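Local coordinates for protein ricin B lectin (Clostridium thermocellum, PDB 3VSF) that probably hydrolyses beta-1,3-galactan from the chain end as a family 43 exo-glycosidase and binds galactose through an attached beta-trefoil lectin module, at residues Ile412-Val415 with Lys416-Arg419; Thr438-Gly442 with Tyr443-Trp447. One frame throughout, in Å; residues are numbered along the deposited sequence.

Contact 1: Ile412-Val415 with Lys416-Arg419; sequences IVNV and KSGR
Asn414 and Ser417 meet across the turn that takes the chain out of strand 409-414. The amide of Asn414 reaches over the turn because CG stands opposite the backbone N (chi1 -165°), which lays OD1 beside the backbone ahead. There OD1 accepts from Ser417 N at 3.1 Å, the donor lying in the carbonyl plane on a lone pair. The other end of the same amide is tied too, ND2 giving its hydrogen to Ser397 O. At the base of the turn, Asn414 N donates to Arg419 O over 2.9 Å. One methyl of Val413, CG1, packs against that base, 3.4 Å from both Gly418 O and Arg419 O.

The solvent side is looser. Exposed Lys416 and Gly418 lie there, the extended lysine running off to bond Gly379 O through NZ, and Val415 points its side chain outward from CA. Arg419 is anchored separately, by Val381 O and a salt bridge with Glu337. The turn is thus held jointly, by a backbone bond at its base and by a side-chain carbonyl inside it; the ties at OD1 and ND2 would hold the Asn414 amide in one rotation, consistent with a side chain that mimics a backbone acceptor.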
loop_
_atom_site.group_PDB
_atom_site.type_symbol
_atom_site.label_atom_id
_atom_site.label_comp_id
_atom_site.label_asym_id
_atom_site.label_seq_id
_atom_site.Cartn_x
_atom_site.Cartn_y
_atom_site.Cartn_z
ATOM N N ILE A 412 -5.784 20.108 -4.257
ATOM C CA ILE A 412 -5.731 21.088 -3.182
ATOM C C ILE A 412 -5.526 20.370 -1.854
ATOM O O ILE A 412 -6.462 19.794 -1.300
ATOM C CB ILE A 412 -7.011 21.938 -3.125
ATOM C CG1 ILE A 412 -7.285 22.578 -4.487
ATOM C CG2 ILE A 412 -6.895 23.005 -2.045
ATOM C CD1 ILE A 412 -8.515 23.459 -4.514
ATOM N N VAL A 413 -4.297 20.404 -1.349
ATOM C CA VAL A 413 -3.940 19.657 -0.149
ATOM C C VAL A 413 -3.757 20.568 1.058
ATOM O O VAL A 413 -3.076 21.589 0.978
ATOM C CB VAL A 413 -2.646 18.845 -0.360
ATOM C CG1 VAL A 413 -2.390 17.932 0.831
ATOM C CG2 VAL A 413 -2.728 18.038 -1.645
ATOM N N ASN A 414 -4.367 20.191 2.177
ATOM C CA ASN A 414 -4.221 20.941 3.418
ATOM C C ASN A 414 -2.806 20.792 3.962
ATOM O O ASN A 414 -2.170 19.757 3.771
ATOM C CB ASN A 414 -5.246 20.464 4.451
ATOM C CG ASN A 414 -5.396 21.427 5.614
ATOM O OD1 ASN A 414 -4.794 21.242 6.671
ATOM N ND2 ASN A 414 -6.209 22.460 5.423
ATOM N N VAL A 415 -2.309 21.827 4.630
ATOM C CA VAL A 415 -0.954 21.795 5.168
ATOM C C VAL A 415 -0.901 21.111 6.531
ATOM O O VAL A 415 -0.095 20.205 6.746
ATOM C CB VAL A 415 -0.345 23.205 5.270
ATOM C CG1 VAL A 415 0.965 23.162 6.040
ATOM C CG2 VAL A 415 -0.137 23.791 3.882
ATOM N N LYS A 416 -1.762 21.544 7.447
ATOM C CA LYS A 416 -1.812 20.959 8.782
ATOM C C LYS A 416 -2.079 19.458 8.710
ATOM O O LYS A 416 -1.577 18.686 9.526
ATOM C CB LYS A 416 -2.877 21.650 9.636
ATOM C CG LYS A 416 -2.926 21.154 11.069
ATOM C CD LYS A 416 -3.958 21.910 11.887
ATOM C CE LYS A 416 -4.018 21.380 13.310
ATOM N NZ LYS A 416 -4.984 22.139 14.150
ATOM N N SER A 417 -2.876 19.053 7.726
ATOM C CA SER A 417 -3.141 17.642 7.475
ATOM C C SER A 417 -2.961 17.351 5.991
ATOM O O SER A 417 -3.496 18.065 5.145
ATOM C CB SER A 417 -4.557 17.269 7.918
ATOM O OG SER A 417 -5.527 17.997 7.185
ATOM N N GLY A 418 -2.209 16.302 5.677
ATOM C CA GLY A 418 -1.892 15.975 4.298
ATOM C C GLY A 418 -3.083 15.529 3.469
ATOM O O GLY A 418 -2.918 15.002 2.368
ATOM N N ARG A 419 -4.285 15.746 3.993
ATOM C CA ARG A 419 -5.503 15.332 3.312
ATOM C C ARG A 419 -5.869 16.300 2.192
ATOM O O ARG A 419 -5.502 17.474 2.230
ATOM C CB ARG A 419 -6.649 15.203 4.314
ATOM C CG ARG A 419 -6.270 14.400 5.545
ATOM C CD ARG A 419 -7.470 14.095 6.423
ATOM N NE ARG A 419 -7.073 13.366 7.624
ATOM C CZ ARG A 419 -6.830 12.060 7.658
ATOM N NH1 ARG A 419 -6.943 11.334 6.554
ATOM N NH2 ARG A 419 -6.472 11.481 8.796
#

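Contact 2: Thr438-Gly442 with Tyr443-Trp447; sequences TSNGG and YNQHW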
loop_
_atom_site.group_PDB
_atom_site.type_symbol
_atom_site.label_atom_id
_atom_site.label_comp_id
_atom_site.label_asym_id
_atom_site.label_seq_id
_atom_site.Cartn_x
_atom_site.Cartn_y
_atom_site.Cartn_z
ATOM N N THR A 438 -8.470 11.427 2.594
ATOM C CA THR A 438 -7.230 10.790 2.178
ATOM C C THR A 438 -7.133 10.796 0.659
ATOM O O THR A 438 -8.123 10.560 -0.033
ATOM C CB THR A 438 -7.161 9.337 2.677
ATOM O OG1 THR A 438 -7.832 8.478 1.748
ATOM C CG2 THR A 438 -7.824 9.213 4.039
ATOM N N SER A 439 -5.944 11.076 0.138
ATOM C CA SER A 439 -5.741 11.094 -1.305
ATOM C C SER A 439 -5.969 9.702 -1.885
ATOM O O SER A 439 -5.424 8.718 -1.386
ATOM C CB SER A 439 -4.335 11.589 -1.647
ATOM O OG SER A 439 -4.153 11.670 -3.050
ATOM N N ASN A 440 -6.778 9.623 -2.936
ATOM C CA ASN A 440 -7.098 8.337 -3.549
ATOM C C ASN A 440 -7.231 8.411 -5.067
ATOM O O ASN A 440 -7.856 7.549 -5.686
ATOM C CB ASN A 440 -8.368 7.749 -2.932
ATOM C CG ASN A 440 -9.563 8.671 -3.065
ATOM O OD1 ASN A 440 -9.668 9.439 -4.020
ATOM N ND2 ASN A 440 -10.471 8.600 -2.099
ATOM N N GLY A 441 -6.644 9.446 -5.658
ATOM C CA GLY A 441 -6.628 9.598 -7.102
ATOM C C GLY A 441 -8.001 9.786 -7.718
ATOM O O GLY A 441 -8.140 9.815 -8.942
ATOM N N GLY A 442 -9.018 9.915 -6.873
ATOM C CA GLY A 442 -10.377 10.109 -7.346
ATOM C C GLY A 442 -10.558 11.455 -8.020
ATOM O O GLY A 442 -9.919 12.438 -7.641
ATOM N N TYR A 443 -11.427 11.501 -9.024
ATOM C CA TYR A 443 -11.691 12.741 -9.746
ATOM C C TYR A 443 -12.335 13.794 -8.851
ATOM O O TYR A 443 -12.237 14.991 -9.118
ATOM C CB TYR A 443 -12.567 12.481 -10.974
ATOM C CG TYR A 443 -11.788 12.055 -12.196
ATOM C CD1 TYR A 443 -10.399 12.091 -12.204
ATOM C CD2 TYR A 443 -12.439 11.628 -13.346
ATOM C CE1 TYR A 443 -9.680 11.707 -13.319
ATOM C CE2 TYR A 443 -11.728 11.242 -14.467
ATOM C CZ TYR A 443 -10.350 11.283 -14.448
ATOM O OH TYR A 443 -9.635 10.901 -15.562
ATOM N N ASN A 444 -12.992 13.344 -7.787
ATOM C CA ASN A 444 -13.610 14.258 -6.836
ATOM C C ASN A 444 -12.571 14.947 -5.958
ATOM O O ASN A 444 -12.913 15.608 -4.978
ATOM C CB ASN A 444 -14.642 13.528 -5.974
ATOM C CG ASN A 444 -14.028 12.418 -5.144
ATOM O OD1 ASN A 444 -13.045 11.796 -5.545
ATOM N ND2 ASN A 444 -14.609 12.162 -3.978
ATOM N N GLN A 445 -11.301 14.783 -6.315
ATOM C CA GLN A 445 -10.206 15.433 -5.606
ATOM C C GLN A 445 -9.361 16.256 -6.572
ATOM O O GLN A 445 -8.339 16.827 -6.189
ATOM C CB GLN A 445 -9.337 14.401 -4.885
ATOM C CG GLN A 445 -10.081 13.595 -3.834
ATOM C CD GLN A 445 -9.167 12.694 -3.025
ATOM O OE1 GLN A 445 -7.980 12.564 -3.327
ATOM N NE2 GLN A 445 -9.716 12.071 -1.989
ATOM N N HIS A 446 -9.796 16.309 -7.827
ATOM C CA HIS A 446 -9.119 17.104 -8.844
ATOM C C HIS A 446 -9.881 18.396 -9.114
ATOM O O HIS A 446 -11.095 18.379 -9.322
ATOM C CB HIS A 446 -8.960 16.302 -10.136
ATOM C CG HIS A 446 -8.064 15.110 -10.001
ATOM N ND1 HIS A 446 -7.828 14.235 -11.040
ATOM C CD2 HIS A 446 -7.345 14.651 -8.951
ATOM C CE1 HIS A 446 -7.002 13.286 -10.634
ATOM N NE2 HIS A 446 -6.694 13.516 -9.371
ATOM N N TRP A 447 -9.164 19.515 -9.114
ATOM C CA TRP A 447 -9.791 20.824 -9.265
ATOM C C TRP A 447 -9.142 21.650 -10.368
ATOM O O TRP A 447 -7.917 21.732 -10.453
ATOM C CB TRP A 447 -9.728 21.590 -7.943
ATOM C CG TRP A 447 -10.371 20.865 -6.805
ATOM C CD1 TRP A 447 -9.759 20.039 -5.911
ATOM C CD2 TRP A 447 -11.755 20.897 -6.443
ATOM N NE1 TRP A 447 -10.676 19.555 -5.010
ATOM C CE2 TRP A 447 -11.911 20.068 -5.315
ATOM C CE3 TRP A 447 -12.880 21.548 -6.960
ATOM C CZ2 TRP A 447 -13.144 19.871 -4.696
ATOM C CZ3 TRP A 447 -14.102 21.352 -6.347
ATOM C CH2 TRP A 447 -14.224 20.522 -5.226
#
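From Thr438 the backbone runs extended through Ser439, turns at Asn440 and Gly441, where glycine carries a positive phi of 64°, and enters a short 3-10 segment, 443-445, with Gln445 N bonded to Gly442 O at 3.0 Å. Gln445 faces back along this path and grips the incoming loop backbone with both ends of its amide. Its NE2 gives a hydrogen to Thr438 O at 2.9 Å; the bond is almost straight and lies close to the plane of the glutamine amide, although it meets the Thr438 carbonyl from above that group's plane. The carbonyl end, OE1, receives Asn440 N at 3.2 Å, the donor tilted from the carbonyl plane, so one side chain spans two peptide groups. NE2 also donates to Asp422, a galactose-binding residue.

Asn440 bends the chain by a different device. Its CG sits between the backbone N and the carbonyl carbon (chi1 58°), which brings OD1 round to accept from Gly442 N at 3.0 Å, an Asx turn. The Asn440 and Gln445 side chains cross at about a right angle with their amide planes only 16° apart, and OD1 of Asn440 comes within 3.4 Å of Gln445 CD. In this ricin-type beta-trefoil the loop between strands 432-437 and 447-453 carries galactose-binding residues: Asn440 and Asn444 both bind the sugar, and ND2 of Asn444 is held by Val423 O. Farther along, Gly442 O stands over one face of the His446 imidazole, offset toward its rim and 3.6 Å from CD2, and ND1 is hydrogen-bonded to Arg462 NH1. At the edge of the Tyr443 ring, in its plane, lies CE1 of the same imidazole.

How the contacts relate
Contacts 1 and 2 follow one another along the chain, their centres 13 Å apart, and illustrate how two separate turns of a beta-trefoil can touch through side chains. They meet at two places: Arg419 NH1 packs on Thr438 CG2 at 3.4 Å, and Ile412 CG1 lies 3.8 Å from Trp447 CD1. Strand 420-423, which follows the first turn, carries Asp422, and strand 432-437 leads into contact 2. Asp422 binds galactose with Asp425, Asn440 and Asn444, although no sugar is bound here. Contact 2 supplies two of these residues, the Asn444 side chain being about 3 Å from that of Asp422. Contact 1 stays at the margin, its Arg419 side chain about 8 Å from that of Asp422.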